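Local coordinates for increased recombination centers protein 6 (Saccharomyces cerevisiae, PDB 3UC9) that acts as a clathrin coat accessory factor related to small G proteins and is involved in gross chromosomal rearrangements and telomere healing, at residues Tyr25-Ile30 with His129-Val134; Leu31-His36 with Lys82-Trp87; Gly56-Lys61 with Leu76-Cys81; Trp65-Tyr70 with Ile192-Asp197. One frame throughout, in Å; residues are numbered along the deposited sequence.

Interaction 1 (Tyr25-Ile30 with His129-Val134); sequences YPQNKI and HRNTFV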
# COMPACT_ATOMS: atom_id res chain seq x y z
N TYR A 25 -12.76 11.21 9.74
CA TYR A 25 -11.53 11.86 10.18
C TYR A 25 -10.67 12.10 8.95
O TYR A 25 -10.84 11.42 7.92
CB TYR A 25 -10.76 10.96 11.17
CG TYR A 25 -11.31 10.85 12.58
CD1 TYR A 25 -10.50 11.13 13.67
CD2 TYR A 25 -12.61 10.42 12.83
CE1 TYR A 25 -10.97 11.01 14.97
CE2 TYR A 25 -13.10 10.30 14.14
CZ TYR A 25 -12.27 10.59 15.20
OH TYR A 25 -12.72 10.47 16.49
N PRO A 26 -9.73 13.05 9.04
CA PRO A 26 -8.79 13.21 7.93
C PRO A 26 -8.13 11.88 7.62
O PRO A 26 -7.59 11.22 8.51
CB PRO A 26 -7.78 14.23 8.47
CG PRO A 26 -8.55 14.99 9.52
CD PRO A 26 -9.45 13.98 10.15
N GLN A 27 -8.21 11.47 6.36
CA GLN A 27 -7.76 10.14 5.96
C GLN A 27 -6.36 10.26 5.35
O GLN A 27 -6.19 10.22 4.13
CB GLN A 27 -8.75 9.52 4.97
CG GLN A 27 -8.53 8.03 4.76
CD GLN A 27 -9.50 7.45 3.78
OE1 GLN A 27 -9.44 7.73 2.58
NE2 GLN A 27 -10.43 6.63 4.27
N ASN A 28 -5.36 10.42 6.21
CA ASN A 28 -4.01 10.74 5.78
C ASN A 28 -2.93 9.81 6.32
O ASN A 28 -1.76 10.21 6.44
CB ASN A 28 -3.66 12.20 6.12
CG ASN A 28 -3.46 12.43 7.59
OD1 ASN A 28 -4.05 11.74 8.44
ND2 ASN A 28 -2.63 13.42 7.92
N LYS A 29 -3.31 8.57 6.61
CA LYS A 29 -2.34 7.59 7.07
C LYS A 29 -1.99 6.65 5.91
O LYS A 29 -2.86 6.24 5.12
CB LYS A 29 -2.85 6.80 8.26
CG LYS A 29 -3.59 7.59 9.33
CD LYS A 29 -2.84 8.81 9.82
CE LYS A 29 -3.64 9.59 10.86
NZ LYS A 29 -3.14 10.99 11.07
N ILE A 30 -0.71 6.33 5.79
CA ILE A 30 -0.26 5.28 4.89
C ILE A 30 0.45 4.22 5.73
O ILE A 30 1.42 4.52 6.43
CB ILE A 30 0.65 5.80 3.77
CG1 ILE A 30 -0.15 6.70 2.82
CG2 ILE A 30 1.26 4.61 2.98
CD1 ILE A 30 0.67 7.25 1.66
N HIS A 129 -12.04 0.84 4.49
CA HIS A 129 -12.72 2.02 3.98
C HIS A 129 -12.67 1.94 2.46
O HIS A 129 -11.68 1.49 1.87
CB HIS A 129 -12.05 3.30 4.49
CG HIS A 129 -12.82 4.55 4.20
ND1 HIS A 129 -12.85 5.13 2.95
CD2 HIS A 129 -13.59 5.33 4.99
CE1 HIS A 129 -13.61 6.21 2.99
NE2 HIS A 129 -14.06 6.36 4.22
N ARG A 130 -13.75 2.39 1.84
CA ARG A 130 -13.95 2.26 0.39
C ARG A 130 -12.99 3.10 -0.47
O ARG A 130 -12.87 2.83 -1.65
CB ARG A 130 -15.43 2.59 0.05
CG ARG A 130 -16.47 1.58 0.60
CD ARG A 130 -16.64 0.33 -0.30
NE ARG A 130 -15.38 -0.38 -0.47
CZ ARG A 130 -14.88 -1.29 0.37
NH1 ARG A 130 -15.55 -1.67 1.46
NH2 ARG A 130 -13.70 -1.84 0.11
N ASN A 131 -12.32 4.08 0.12
CA ASN A 131 -11.35 4.94 -0.61
C ASN A 131 -9.86 4.54 -0.49
O ASN A 131 -9.01 5.00 -1.27
CB ASN A 131 -11.51 6.40 -0.13
CG ASN A 131 -10.71 7.40 -0.97
OD1 ASN A 131 -10.87 7.46 -2.19
ND2 ASN A 131 -9.88 8.23 -0.30
N THR A 132 -9.56 3.69 0.49
CA THR A 132 -8.19 3.27 0.77
C THR A 132 -7.55 2.55 -0.41
O THR A 132 -8.08 1.55 -0.89
CB THR A 132 -8.14 2.36 2.02
OG1 THR A 132 -8.76 3.02 3.14
CG2 THR A 132 -6.72 2.01 2.40
N PHE A 133 -6.42 3.04 -0.90
CA PHE A 133 -5.69 2.27 -1.91
C PHE A 133 -4.96 1.08 -1.26
O PHE A 133 -4.54 1.14 -0.09
CB PHE A 133 -4.76 3.15 -2.77
CG PHE A 133 -3.51 3.66 -2.08
CD1 PHE A 133 -2.41 2.82 -1.87
CD2 PHE A 133 -3.39 4.99 -1.73
CE1 PHE A 133 -1.25 3.31 -1.28
CE2 PHE A 133 -2.22 5.48 -1.13
CZ PHE A 133 -1.16 4.64 -0.90
N VAL A 134 -4.83 -0.02 -2.00
CA VAL A 134 -4.12 -1.21 -1.51
C VAL A 134 -3.15 -1.68 -2.57
O VAL A 134 -3.57 -2.08 -3.66
CB VAL A 134 -5.08 -2.35 -1.17
CG1 VAL A 134 -4.28 -3.54 -0.65
CG2 VAL A 134 -6.11 -1.90 -0.13
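His129 opens the turn that receives Gln27, whose chain reaches it fully extended, with CG anti to the backbone N (chi1 -167°). Gln27 NE2 comes to rest 3.1 Å above the imidazole plane of His129, over its centre, and the amide stands almost perpendicular to the ring. The ring is meanwhile tied to its own loop, because Asn131 N donates to His129 ND1 at 3.1 Å within a type I turn running from His129 to Thr132. Asn131 then takes the other end of the same amide: its ND2 donates to Gln27 OE1 at 3.0 Å in a nearly straight bond (171°), with the two amides only 10° from coplanar. Asn131 ND2 also donates to Asp197 O, and Gln27 NE2 to Asn101 O, so both ends of the Gln27 amide are held and its buried polar atoms are satisfied. Thr132 lies beside this group, with OG1 bonded to Met103 O. At Phe133 the character turns apolar, and the edge of its ring meets Ile30 CD1 at CZ, 4.1 Å away. The contact thus spans the leading ends of strands 29-35 and 133-138, which are separated in the parallel part of the sheet by strand 103-110; helix 185-195 packs against Phe133 through Ile192 and Ile193, and Phe74 of strand 71-81 touches Ile30.

Interaction 2 (Leu31-His36 with Lys82-Trp87); sequences LVLSDH and KDIPVW. Unlike the reference sequence in segment 82-87: Asp83 (reference Glu).
Leu33 and Trp87 approach from opposite directions and meet methyl over ring face, the leucine from strand 29-35 and the indole from the first turn of helix 84-91. Both side chains leave their backbones with CG anti to N (chi1 176° for Leu33, -174° for Trp87), which brings them into the space between strand and helix. Leu33 CD2 forms a CH-pi contact over the six-membered ring of Trp87, 3.5 Å from its centroid and close to the normal, while the other methyl, CD1, lies 3.7 Å from Trp87 NE1. One face of the indole is therefore seated on both branches of a single leucine. Leu31, two residues back on the same side of the strand, touches the rim instead: its CD2 lies in the ring plane, 3.8 Å from Trp87 CZ2. Trp87 NE1 is bonded to Asp79 OD2, which fixes how the indole is turned. Ile84 continues the apolar row, its CD1 being 4.2 Å from Leu33 CD2 and 4.1 Å from Asp35 CB. The carboxylate of Asp35 is engaged elsewhere, with Thr110 OG1. At the exposed end the His36 ring lies against the backbone of Lys82, His36 CD2 being 3.5 Å from Lys82 CA. In the Rossmann-like sheet, helix 84-91 belongs to the connection from strand 71-81 to strand 103-110 and packs over strand 29-35, which runs between those two; Phe91 stacks on Trp87 and Leu108 touches both Leu33 and Ile84.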
# COMPACT_ATOMS: atom_id res chain seq x y z
N LEU A 31 -0.06 2.99 5.69
CA LEU A 31 0.54 1.88 6.41
C LEU A 31 1.41 1.08 5.45
O LEU A 31 0.97 0.70 4.36
CB LEU A 31 -0.55 0.99 7.02
CG LEU A 31 -0.22 -0.24 7.88
CD1 LEU A 31 1.16 -0.19 8.49
CD2 LEU A 31 -1.27 -0.33 9.00
N VAL A 32 2.66 0.85 5.84
CA VAL A 32 3.56 -0.02 5.10
C VAL A 32 3.87 -1.22 6.00
O VAL A 32 4.42 -1.07 7.08
CB VAL A 32 4.84 0.69 4.67
CG1 VAL A 32 5.69 -0.25 3.79
CG2 VAL A 32 4.52 2.00 3.91
N LEU A 33 3.48 -2.40 5.53
CA LEU A 33 3.54 -3.65 6.28
C LEU A 33 4.39 -4.67 5.52
O LEU A 33 4.37 -4.70 4.28
CB LEU A 33 2.12 -4.20 6.45
CG LEU A 33 1.93 -5.56 7.12
CD1 LEU A 33 2.20 -5.45 8.62
CD2 LEU A 33 0.52 -6.13 6.86
N SER A 34 5.14 -5.48 6.26
CA SER A 34 5.77 -6.68 5.69
C SER A 34 5.71 -7.82 6.68
O SER A 34 5.62 -7.59 7.89
CB SER A 34 7.22 -6.41 5.31
OG SER A 34 8.03 -6.19 6.46
N ASP A 35 5.72 -9.06 6.19
CA ASP A 35 6.04 -10.17 7.07
C ASP A 35 7.53 -10.11 7.41
O ASP A 35 8.34 -9.53 6.66
CB ASP A 35 5.60 -11.55 6.52
CG ASP A 35 5.99 -11.78 5.07
OD1 ASP A 35 5.75 -10.89 4.22
OD2 ASP A 35 6.50 -12.88 4.76
N HIS A 36 7.89 -10.72 8.54
CA HIS A 36 9.21 -10.53 9.16
C HIS A 36 10.41 -10.73 8.25
O HIS A 36 11.35 -9.94 8.32
CB HIS A 36 9.38 -11.42 10.40
CG HIS A 36 8.68 -10.91 11.62
ND1 HIS A 36 8.61 -9.57 11.94
CD2 HIS A 36 8.04 -11.57 12.62
CE1 HIS A 36 7.93 -9.42 13.06
NE2 HIS A 36 7.57 -10.62 13.50
N LYS A 82 4.50 -11.62 11.94
CA LYS A 82 5.02 -12.96 11.67
C LYS A 82 4.20 -13.65 10.60
O LYS A 82 4.75 -14.35 9.74
CB LYS A 82 5.04 -13.82 12.94
CG LYS A 82 5.71 -15.18 12.75
CD LYS A 82 5.55 -16.07 13.98
CE LYS A 82 5.64 -17.57 13.63
NZ LYS A 82 6.92 -17.94 12.97
N ASP A 83 2.88 -13.47 10.65
CA ASP A 83 1.94 -14.11 9.74
C ASP A 83 0.91 -13.09 9.25
O ASP A 83 0.19 -12.49 10.07
CB ASP A 83 1.20 -15.26 10.45
CG ASP A 83 2.14 -16.36 10.92
OD1 ASP A 83 2.70 -17.08 10.07
OD2 ASP A 83 2.31 -16.50 12.15
N ILE A 84 0.84 -12.87 7.94
CA ILE A 84 -0.09 -11.89 7.38
C ILE A 84 -1.54 -12.13 7.82
O ILE A 84 -2.21 -11.20 8.27
CB ILE A 84 -0.03 -11.83 5.82
CG1 ILE A 84 1.36 -11.38 5.34
CG2 ILE A 84 -1.11 -10.92 5.27
CD1 ILE A 84 1.80 -10.05 5.86
N PRO A 85 -2.04 -13.38 7.70
CA PRO A 85 -3.43 -13.62 8.10
C PRO A 85 -3.75 -13.24 9.55
O PRO A 85 -4.83 -12.72 9.82
CB PRO A 85 -3.59 -15.13 7.87
CG PRO A 85 -2.63 -15.44 6.79
CD PRO A 85 -1.44 -14.58 7.09
N VAL A 86 -2.82 -13.49 10.48
CA VAL A 86 -3.01 -13.11 11.87
C VAL A 86 -3.13 -11.58 11.99
O VAL A 86 -3.97 -11.07 12.72
CB VAL A 86 -1.86 -13.63 12.77
CG1 VAL A 86 -2.01 -13.09 14.19
CG2 VAL A 86 -1.82 -15.16 12.77
N TRP A 87 -2.28 -10.87 11.27
CA TRP A 87 -2.34 -9.41 11.24
C TRP A 87 -3.68 -8.92 10.66
O TRP A 87 -4.31 -8.01 11.22
CB TRP A 87 -1.17 -8.85 10.45
CG TRP A 87 -1.09 -7.38 10.50
CD1 TRP A 87 -0.39 -6.62 11.40
CD2 TRP A 87 -1.74 -6.46 9.62
NE1 TRP A 87 -0.57 -5.28 11.13
CE2 TRP A 87 -1.40 -5.16 10.04
CE3 TRP A 87 -2.58 -6.62 8.52
CZ2 TRP A 87 -1.87 -4.02 9.40
CZ3 TRP A 87 -3.05 -5.48 7.88
CH2 TRP A 87 -2.69 -4.21 8.31

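Interaction 3 (Gly56-Lys61 with Leu76-Cys81); sequences GISIVK and LYIDSC
Ile59 and Tyr77 face each other as a non-hydrogen-bonded pair, and their side chains cross obliquely on one face of the sheet. Ile59 CD1 comes within 3.5 Å of Tyr77 CD1, and its second branch, CG2, reaches Tyr77 CE1 at 3.7 Å, so both branches of the isoleucine touch the CD1 and CE1 atoms of the ring, approaching obliquely. Tyr77 also touches Lys29 on the neighbouring strand. Replacing Tyr77 with an alanine would probably leave both branches of Ile59 without their aromatic partner and open a gap between it and Lys29. On the other face Val60 stands beside Leu76, with Val60 CB 4.1 Å from Leu76 CB, and Val60 CG2 slants across to Ile78 CD1. These strands form an antiparallel beta hairpin, 59-66 with 71-81, at one edge of the mixed sheet; the order 2-3-1-4-5-6, with only the outermost strand 59-66 reversed, matches that of small G proteins. Val60 and Leu76 are joined by a reciprocal backbone pair, and Ile78 N donates to Ser58 O at 2.9 Å, whereas the return bond from Ser58 N to Ile78 O is weak. Ile78 carries CG2 to within 3.5 Å of Gly56 O and also packs on Lys42 and Leu46 of helix 39-50. Ile57 lays its extended arm over Ser80: with CG1 anti to the carbonyl carbon (chi1 -61°), its CD1 presses on Ser80 CB at 3.5 Å, a tight carbon contact, while Ser80 OG is bonded to Asn39.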
# COMPACT_ATOMS: atom_id res chain seq x y z
N GLY A 56 12.85 0.70 11.99
CA GLY A 56 11.95 -0.46 12.05
C GLY A 56 10.49 -0.03 12.17
O GLY A 56 10.08 0.93 11.53
N ILE A 57 9.73 -0.73 13.01
CA ILE A 57 8.31 -0.43 13.24
C ILE A 57 8.12 0.87 14.03
O ILE A 57 8.57 0.96 15.17
CB ILE A 57 7.61 -1.58 14.04
CG1 ILE A 57 7.68 -2.91 13.29
CG2 ILE A 57 6.16 -1.23 14.31
CD1 ILE A 57 7.09 -4.07 14.07
N SER A 58 7.48 1.87 13.43
CA SER A 58 7.33 3.20 14.02
C SER A 58 6.24 4.06 13.35
O SER A 58 5.64 3.68 12.34
CB SER A 58 8.69 3.94 14.04
OG SER A 58 9.35 3.92 12.78
N ILE A 59 5.98 5.22 13.97
CA ILE A 59 5.03 6.20 13.46
C ILE A 59 5.81 7.45 13.06
O ILE A 59 6.41 8.13 13.91
CB ILE A 59 4.00 6.61 14.54
CG1 ILE A 59 3.30 5.39 15.14
CG2 ILE A 59 2.99 7.59 13.98
CD1 ILE A 59 2.60 4.53 14.15
N VAL A 60 5.82 7.75 11.76
CA VAL A 60 6.53 8.90 11.24
C VAL A 60 5.52 9.96 10.77
O VAL A 60 4.92 9.82 9.71
CB VAL A 60 7.47 8.50 10.09
CG1 VAL A 60 8.40 9.65 9.73
CG2 VAL A 60 8.27 7.26 10.47
N LYS A 61 5.36 11.02 11.56
CA LYS A 61 4.28 11.98 11.33
C LYS A 61 4.67 13.16 10.46
O LYS A 61 5.84 13.52 10.39
CB LYS A 61 3.75 12.51 12.67
CG LYS A 61 3.09 11.45 13.54
CD LYS A 61 2.37 12.11 14.71
CE LYS A 61 1.69 11.09 15.60
NZ LYS A 61 0.94 11.74 16.71
N LEU A 76 3.10 8.18 8.17
CA LEU A 76 3.55 6.86 7.78
C LEU A 76 3.50 5.96 9.02
O LEU A 76 4.10 6.28 10.05
CB LEU A 76 4.97 6.94 7.22
CG LEU A 76 5.57 5.77 6.46
CD1 LEU A 76 4.82 5.54 5.15
CD2 LEU A 76 7.03 6.04 6.19
N TYR A 77 2.74 4.88 8.91
CA TYR A 77 2.72 3.83 9.92
C TYR A 77 3.49 2.63 9.39
O TYR A 77 3.13 2.06 8.35
CB TYR A 77 1.28 3.41 10.23
CG TYR A 77 0.37 4.45 10.87
CD1 TYR A 77 0.86 5.66 11.37
CD2 TYR A 77 -0.99 4.18 11.03
CE1 TYR A 77 0.00 6.58 11.97
CE2 TYR A 77 -1.84 5.10 11.64
CZ TYR A 77 -1.34 6.28 12.11
OH TYR A 77 -2.21 7.17 12.72
N ILE A 78 4.56 2.24 10.07
CA ILE A 78 5.39 1.12 9.64
C ILE A 78 5.14 -0.02 10.62
O ILE A 78 5.24 0.16 11.84
CB ILE A 78 6.87 1.49 9.62
CG1 ILE A 78 7.10 2.75 8.76
CG2 ILE A 78 7.71 0.32 9.09
CD1 ILE A 78 8.39 3.46 9.06
N ASP A 79 4.76 -1.18 10.09
CA ASP A 79 4.44 -2.33 10.92
C ASP A 79 5.05 -3.60 10.32
O ASP A 79 5.51 -3.61 9.16
CB ASP A 79 2.92 -2.49 11.06
CG ASP A 79 2.50 -3.20 12.35
OD1 ASP A 79 3.36 -3.63 13.16
OD2 ASP A 79 1.27 -3.33 12.56
N SER A 80 5.07 -4.64 11.14
CA SER A 80 5.58 -5.94 10.75
C SER A 80 4.70 -7.01 11.38
O SER A 80 4.01 -6.75 12.37
CB SER A 80 7.02 -6.11 11.25
OG SER A 80 7.61 -7.28 10.71
N CYS A 81 4.75 -8.20 10.81
CA CYS A 81 4.00 -9.32 11.37
C CYS A 81 4.70 -10.63 11.08
O CYS A 81 5.42 -10.74 10.09
CB CYS A 81 2.57 -9.34 10.81
SG CYS A 81 2.43 -9.55 9.03

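Interaction 4 (Trp65-Tyr70 with Ile192-Asp197); sequences WENRYY and IIDTHD
Asn67 and Asp194 are the nearest backbone neighbours, their CA atoms 7.1 Å apart, and side chains carry nearly all of the contact between the tip of the 59-66/71-81 beta hairpin and the last turn of helix 185-195. Asn67 shapes that tip: its OD1 accepts from Tyr69 N, an Asx turn, and from Tyr70 N, which extends it to an Asx motif. Holding CG between the backbone N and the carbonyl carbon (chi1 49°), Asn67 turns OD1 to its own loop and ND2 to the helix, where ND2 donates to Asp194 OD1 at 3.0 Å from above the carboxylate plane. The same oxygen takes Trp65 NE1 at 2.7 Å, nearly along its C-O axis, though the bond is bent at the hydrogen (139°). Ile193 covers a face of that indole, its CG2 making a CH-pi contact 3.4 Å from the centroid of the five-membered ring of Trp65. A leucine in place of Trp65 would probably deprive Asp194 OD1 of a donor and Ile193 CG2 of the flat surface it rests on. Tyr70 meets the helix backbone instead, its OH donating to Asp194 O at 2.7 Å and also bonding to Trp198 NE1. Asp194 OD1 has a third donor, a water 2.8 Å away whose oxygen also lies 3.2 Å from Glu66 O and donates to it.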
# COMPACT_ATOMS: atom_id res chain seq x y z
N TRP A 65 3.79 14.64 0.93
CA TRP A 65 3.71 14.04 -0.39
C TRP A 65 3.46 15.16 -1.37
O TRP A 65 2.43 15.84 -1.30
CB TRP A 65 2.60 13.00 -0.49
CG TRP A 65 2.64 12.29 -1.82
CD1 TRP A 65 1.89 12.58 -2.93
CD2 TRP A 65 3.51 11.22 -2.19
NE1 TRP A 65 2.23 11.74 -3.96
CE2 TRP A 65 3.22 10.90 -3.54
CE3 TRP A 65 4.49 10.50 -1.52
CZ2 TRP A 65 3.88 9.87 -4.21
CZ3 TRP A 65 5.15 9.48 -2.20
CH2 TRP A 65 4.84 9.17 -3.53
N GLU A 66 4.40 15.36 -2.28
CA GLU A 66 4.34 16.48 -3.20
C GLU A 66 4.64 16.04 -4.62
O GLU A 66 5.47 15.16 -4.87
CB GLU A 66 5.29 17.61 -2.76
CG GLU A 66 6.75 17.19 -2.55
CD GLU A 66 7.62 18.31 -1.97
OE1 GLU A 66 7.17 19.48 -1.93
OE2 GLU A 66 8.77 18.02 -1.56
N ASN A 67 3.92 16.65 -5.55
CA ASN A 67 4.17 16.45 -6.97
C ASN A 67 4.01 17.81 -7.62
O ASN A 67 3.97 18.84 -6.92
CB ASN A 67 3.20 15.40 -7.54
CG ASN A 67 1.76 15.66 -7.14
OD1 ASN A 67 1.25 16.77 -7.33
ND2 ASN A 67 1.10 14.65 -6.58
N ARG A 68 3.92 17.84 -8.95
CA ARG A 68 3.79 19.10 -9.68
C ARG A 68 2.45 19.82 -9.47
O ARG A 68 2.33 21.00 -9.79
CB ARG A 68 4.00 18.85 -11.16
CG ARG A 68 5.42 18.50 -11.51
CD ARG A 68 5.52 18.10 -12.97
NE ARG A 68 5.12 16.71 -13.18
CZ ARG A 68 4.83 16.18 -14.37
NH1 ARG A 68 4.88 16.91 -15.47
NH2 ARG A 68 4.47 14.90 -14.45
N TYR A 69 1.45 19.11 -8.93
CA TYR A 69 0.08 19.61 -8.83
C TYR A 69 -0.27 20.09 -7.42
O TYR A 69 -0.87 21.15 -7.27
CB TYR A 69 -0.90 18.52 -9.27
CG TYR A 69 -0.48 17.90 -10.58
CD1 TYR A 69 -0.43 18.66 -11.74
CD2 TYR A 69 -0.09 16.56 -10.65
CE1 TYR A 69 -0.03 18.11 -12.95
CE2 TYR A 69 0.32 16.00 -11.85
CZ TYR A 69 0.35 16.78 -12.99
OH TYR A 69 0.75 16.22 -14.18
N TYR A 70 0.10 19.31 -6.41
CA TYR A 70 -0.29 19.62 -5.03
C TYR A 70 0.71 19.10 -4.01
O TYR A 70 1.61 18.32 -4.34
CB TYR A 70 -1.67 19.03 -4.74
CG TYR A 70 -1.71 17.50 -4.70
CD1 TYR A 70 -1.48 16.82 -3.51
CD2 TYR A 70 -1.99 16.75 -5.84
CE1 TYR A 70 -1.50 15.43 -3.46
CE2 TYR A 70 -2.03 15.35 -5.80
CZ TYR A 70 -1.78 14.70 -4.59
OH TYR A 70 -1.79 13.32 -4.50
N ILE A 192 -0.02 5.96 -8.21
CA ILE A 192 -1.19 5.60 -7.44
C ILE A 192 -1.37 6.58 -6.29
O ILE A 192 -2.48 7.05 -6.03
CB ILE A 192 -1.11 4.15 -6.95
CG1 ILE A 192 -1.27 3.18 -8.13
CG2 ILE A 192 -2.17 3.87 -5.90
CD1 ILE A 192 -1.06 1.70 -7.76
N ILE A 193 -0.28 6.94 -5.63
CA ILE A 193 -0.36 7.89 -4.52
C ILE A 193 -0.70 9.29 -5.04
O ILE A 193 -1.54 9.98 -4.48
CB ILE A 193 0.93 7.88 -3.68
CG1 ILE A 193 1.13 6.48 -3.09
CG2 ILE A 193 0.86 8.92 -2.54
CD1 ILE A 193 2.45 6.26 -2.37
N ASP A 194 -0.05 9.70 -6.13
CA ASP A 194 -0.31 10.99 -6.75
C ASP A 194 -1.77 11.19 -7.14
O ASP A 194 -2.30 12.28 -6.99
CB ASP A 194 0.52 11.16 -8.03
CG ASP A 194 1.97 11.51 -7.77
OD1 ASP A 194 2.34 11.88 -6.64
OD2 ASP A 194 2.75 11.42 -8.74
N THR A 195 -2.41 10.14 -7.66
CA THR A 195 -3.76 10.26 -8.20
C THR A 195 -4.84 9.93 -7.16
O THR A 195 -6.03 10.01 -7.46
CB THR A 195 -3.94 9.39 -9.48
OG1 THR A 195 -3.70 8.01 -9.19
CG2 THR A 195 -2.96 9.86 -10.58
N HIS A 196 -4.41 9.57 -5.95
CA HIS A 196 -5.33 9.29 -4.83
C HIS A 196 -6.15 10.52 -4.43
O HIS A 196 -5.64 11.64 -4.41
CB HIS A 196 -4.53 8.78 -3.61
CG HIS A 196 -5.38 8.45 -2.42
ND1 HIS A 196 -6.19 7.33 -2.38
CD2 HIS A 196 -5.54 9.09 -1.24
CE1 HIS A 196 -6.82 7.31 -1.21
NE2 HIS A 196 -6.42 8.35 -0.49
N ASP A 197 -7.42 10.30 -4.10
CA ASP A 197 -8.25 11.35 -3.50
C ASP A 197 -8.03 11.38 -2.01
O ASP A 197 -8.51 10.50 -1.30
CB ASP A 197 -9.73 11.13 -3.78
CG ASP A 197 -10.15 11.59 -5.17
OD1 ASP A 197 -9.38 12.34 -5.82
OD2 ASP A 197 -11.27 11.22 -5.58
O HOH W 1 5.13 12.43 -6.53

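In the fold
All four interactions reach one mixed sheet of the Rossmann-like fold. Interactions 1 and 2 share strand 29-35, one at its start and the other further along, with centres about 18 Å apart; interactions 3 and 4 share strand 59-66, with centres about 21 Å apart. Interactions 2 and 3, centres about 12 Å apart, are coupled by backbone bonds of Val32 with Tyr77 and Asp79. Along the chain interaction 1 encloses interaction 2, which encloses interaction 3, while interaction 4 crosses them, bringing the late helix 185-195 back to the early hairpin. Asn131 and Phe133 link interaction 1 to this helix end, whereas interactions 2 and 4 lie on opposite sides of the chain's centre.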